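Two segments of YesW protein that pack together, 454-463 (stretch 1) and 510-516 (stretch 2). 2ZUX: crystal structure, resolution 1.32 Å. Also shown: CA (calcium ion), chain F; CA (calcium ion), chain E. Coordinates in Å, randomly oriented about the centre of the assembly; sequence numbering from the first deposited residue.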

# COMPACT_ATOMS: atom_id res chain seq x y z
N PHE A 454 -6.54 -2.38 9.72
CA PHE A 454 -6.92 -2.04 8.35
C PHE A 454 -8.44 -1.91 8.24
O PHE A 454 -9.19 -2.52 9.00
N GLY A 455 -8.86 -1.12 7.26
CA GLY A 455 -10.23 -1.14 6.76
C GLY A 455 -10.17 -1.74 5.37
O GLY A 455 -9.20 -1.53 4.65
N ILE A 456 -11.20 -2.53 5.04
CA ILE A 456 -11.28 -3.20 3.75
C ILE A 456 -12.71 -3.20 3.20
O ILE A 456 -13.67 -3.44 3.96
N TRP A 457 -12.86 -2.93 1.91
CA TRP A 457 -14.17 -3.10 1.25
C TRP A 457 -14.28 -4.56 0.82
O TRP A 457 -13.61 -4.97 -0.14
N TRP A 458 -15.11 -5.32 1.53
CA TRP A 458 -15.20 -6.76 1.32
C TRP A 458 -16.58 -7.27 0.95
O TRP A 458 -16.71 -8.11 0.05
N ASP A 459 -17.62 -6.81 1.65
CA ASP A 459 -18.97 -7.25 1.34
C ASP A 459 -19.60 -6.36 0.27
O ASP A 459 -18.90 -5.62 -0.42
N GLY A 460 -20.92 -6.46 0.12
CA GLY A 460 -21.59 -5.76 -0.96
C GLY A 460 -22.01 -4.33 -0.67
O GLY A 460 -22.40 -3.62 -1.59
N ASP A 461 -21.94 -3.90 0.59
CA ASP A 461 -22.39 -2.55 0.92
C ASP A 461 -21.25 -1.53 0.88
O ASP A 461 -20.07 -1.90 0.83
N LEU A 462 -21.62 -0.26 0.86
CA LEU A 462 -20.65 0.83 0.72
C LEU A 462 -19.93 1.17 2.02
O LEU A 462 -18.98 1.95 2.00
N LEU A 463 -20.36 0.58 3.14
CA LEU A 463 -19.60 0.71 4.39
C LEU A 463 -18.30 -0.07 4.25
O LEU A 463 -18.20 -0.97 3.40
N ASP A 510 -14.11 -6.94 -9.38
CA ASP A 510 -14.76 -5.65 -9.17
C ASP A 510 -14.13 -4.85 -8.04
O ASP A 510 -13.07 -5.22 -7.52
N TRP A 511 -14.78 -3.77 -7.64
CA TRP A 511 -14.18 -2.76 -6.78
C TRP A 511 -13.80 -3.23 -5.37
O TRP A 511 -13.04 -2.53 -4.70
N ARG A 512 -14.31 -4.37 -4.91
CA ARG A 512 -13.92 -4.83 -3.59
C ARG A 512 -12.43 -5.18 -3.57
O ARG A 512 -11.84 -5.49 -4.60
N GLU A 513 -11.83 -5.11 -2.38
CA GLU A 513 -10.41 -5.34 -2.25
C GLU A 513 -10.09 -6.82 -2.02
O GLU A 513 -10.77 -7.49 -1.26
N GLU A 514 -9.05 -7.30 -2.69
CA GLU A 514 -8.52 -8.64 -2.46
C GLU A 514 -7.55 -8.59 -1.29
O GLU A 514 -7.02 -7.53 -0.93
N VAL A 515 -7.34 -9.75 -0.67
CA VAL A 515 -6.33 -9.89 0.37
C VAL A 515 -5.35 -10.96 -0.04
O VAL A 515 -5.74 -12.04 -0.49
N VAL A 516 -4.06 -10.65 0.10
CA VAL A 516 -3.00 -11.61 -0.11
C VAL A 516 -2.42 -11.94 1.26
O VAL A 516 -1.84 -11.06 1.91

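Packing of stretch 1 (454-463) against stretch 2 (510-516) of YesW, centred on Glu513, Trp511 and Trp457; the contact buries 549 Å² in all. The CA atoms of the two stretches come nearest at Trp457 and Arg512, 5.1 Å apart. Glu513 starts sideways from CA to CB, but its m, t chain carries the carboxylate to stretch 1, where Trp457 N donates a hydrogen bond to Glu513 OE1 (2.8 Å). Glu513 N returns one to Trp457 O (2.9 Å), so backbone and side chain of one residue clasp both polar backbone atoms of the other. Trp457 (chi1 m) points toward stretch 2; its CB rests 3.6 Å from CZ3 of Trp511, and the two indoles meet obliquely, planes at 55°. Trp511, with chi1 p, sets out sideways but swings its six-membered ring against stretch 1: CH2 lies 4.1 Å from Leu462 CD2, and the ring edge faces the carbonyls of Gly460 and Asp461. Beyond Glu513, Ile456 (t, t) extends CD1 to within 3.4 Å of CG2 of Val515 (chi1 t), which points toward stretch 1. Trp458 (chi1 t) points away at CB, yet its ring returns, with CE3 3.4 Å from Glu513 O at the ring edge. Arg512 folds (m, p, p) so that NH2 donates to Asp459 O (3.0 Å), while a salt bridge from its NH1 to Asp510 OD2 (2.8 Å) and a hydrogen bond from its NE to Asp510 OD1 (2.9 Å) steady the guanidinium. Each stretch also wraps a calcium ion. The chain F ion takes Asp459 OD1, Asp461 O and OD1, Leu463 O and water 1, which also donates to Asp459 O; the chain E ion takes Asp510 O, Arg512 O, both carboxylate oxygens of Glu514 and water 2, which donates to Asp510 OD1. Both ions have further ligands elsewhere in the structure.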

# COMPACT_ATOMS: atom_id res chain seq x y z
CB PHE A 454 -6.48 -3.15 7.37
CG PHE A 454 -5.06 -3.02 6.83
CD1 PHE A 454 -3.99 -2.56 7.62
CD2 PHE A 454 -4.79 -3.43 5.53
CE1 PHE A 454 -2.70 -2.49 7.09
CE2 PHE A 454 -3.51 -3.36 5.00
CZ PHE A 454 -2.46 -2.88 5.78
CB ILE A 456 -10.76 -4.66 3.85
CG1 ILE A 456 -10.72 -5.30 2.46
CG2 ILE A 456 -11.60 -5.49 4.84
CD1 ILE A 456 -10.10 -6.67 2.44
CB TRP A 457 -14.34 -2.15 0.06
CG TRP A 457 -14.47 -0.72 0.52
CD1 TRP A 457 -15.51 -0.18 1.24
CD2 TRP A 457 -13.52 0.34 0.32
NE1 TRP A 457 -15.26 1.15 1.50
CE2 TRP A 457 -14.05 1.49 0.96
CE3 TRP A 457 -12.28 0.44 -0.32
CZ2 TRP A 457 -13.38 2.72 0.96
CZ3 TRP A 457 -11.61 1.67 -0.32
CH2 TRP A 457 -12.17 2.79 0.33
CB TRP A 458 -14.70 -7.51 2.57
CG TRP A 458 -14.69 -8.98 2.40
CD1 TRP A 458 -15.54 -9.88 2.97
CD2 TRP A 458 -13.79 -9.74 1.58
NE1 TRP A 458 -15.21 -11.16 2.58
CE2 TRP A 458 -14.15 -11.10 1.72
CE3 TRP A 458 -12.71 -9.41 0.76
CZ2 TRP A 458 -13.45 -12.13 1.06
CZ3 TRP A 458 -12.02 -10.43 0.10
CH2 TRP A 458 -12.40 -11.77 0.26
CB ASP A 459 -19.83 -7.40 2.61
CG ASP A 459 -20.17 -6.08 3.27
OD1 ASP A 459 -20.03 -5.00 2.63
OD2 ASP A 459 -20.60 -6.13 4.43
CB ASP A 461 -23.19 -2.51 2.23
CG ASP A 461 -22.32 -2.59 3.49
OD1 ASP A 461 -21.10 -2.31 3.44
OD2 ASP A 461 -22.88 -2.91 4.55
CB LEU A 462 -21.34 2.06 0.12
CG LEU A 462 -21.87 1.91 -1.31
CD1 LEU A 462 -22.70 3.12 -1.68
CD2 LEU A 462 -20.73 1.72 -2.31
CB LEU A 463 -20.42 0.19 5.58
CG LEU A 463 -21.75 0.90 5.85
CD1 LEU A 463 -22.47 0.22 7.00
CD2 LEU A 463 -21.54 2.38 6.16
CB ASP A 510 -16.29 -5.80 -9.01
CG ASP A 510 -16.70 -6.44 -7.68
OD1 ASP A 510 -15.90 -6.52 -6.72
OD2 ASP A 510 -17.89 -6.82 -7.58
CB TRP A 511 -15.08 -1.53 -6.69
CG TRP A 511 -16.41 -1.79 -6.05
CD1 TRP A 511 -17.53 -2.27 -6.66
CD2 TRP A 511 -16.77 -1.55 -4.68
NE1 TRP A 511 -18.56 -2.36 -5.75
CE2 TRP A 511 -18.12 -1.94 -4.53
CE3 TRP A 511 -16.07 -1.07 -3.56
CZ2 TRP A 511 -18.80 -1.84 -3.30
CZ3 TRP A 511 -16.76 -0.97 -2.34
CH2 TRP A 511 -18.10 -1.36 -2.23
CB ARG A 512 -14.79 -5.99 -3.10
CG ARG A 512 -16.10 -5.55 -2.43
CD ARG A 512 -17.17 -5.09 -3.42
NE ARG A 512 -17.55 -6.12 -4.40
CZ ARG A 512 -18.38 -7.12 -4.15
NH1 ARG A 512 -18.66 -7.99 -5.10
NH2 ARG A 512 -18.94 -7.26 -2.95
CB GLU A 513 -9.88 -4.50 -1.10
CG GLU A 513 -10.13 -3.01 -1.28
CD GLU A 513 -9.62 -2.19 -0.12
OE1 GLU A 513 -10.41 -1.98 0.82
OE2 GLU A 513 -8.43 -1.79 -0.16
CB GLU A 514 -7.78 -9.15 -3.69
CG GLU A 514 -8.68 -9.60 -4.84
CD GLU A 514 -9.59 -8.49 -5.37
OE1 GLU A 514 -9.08 -7.42 -5.78
OE2 GLU A 514 -10.83 -8.69 -5.37
CB VAL A 515 -6.92 -10.28 1.73
CG1 VAL A 515 -5.86 -10.16 2.81
CG2 VAL A 515 -8.12 -9.42 2.06
CB VAL A 516 -1.90 -11.05 -1.03
CG1 VAL A 516 -0.83 -12.13 -1.30
CG2 VAL A 516 -2.50 -10.53 -2.34
CA CA F . -18.96 -3.01 2.73
CA CA E . -11.42 -6.60 -6.57
O HOH W 1 -17.65 -3.36 0.68
O HOH W 2 -13.55 -7.79 -6.35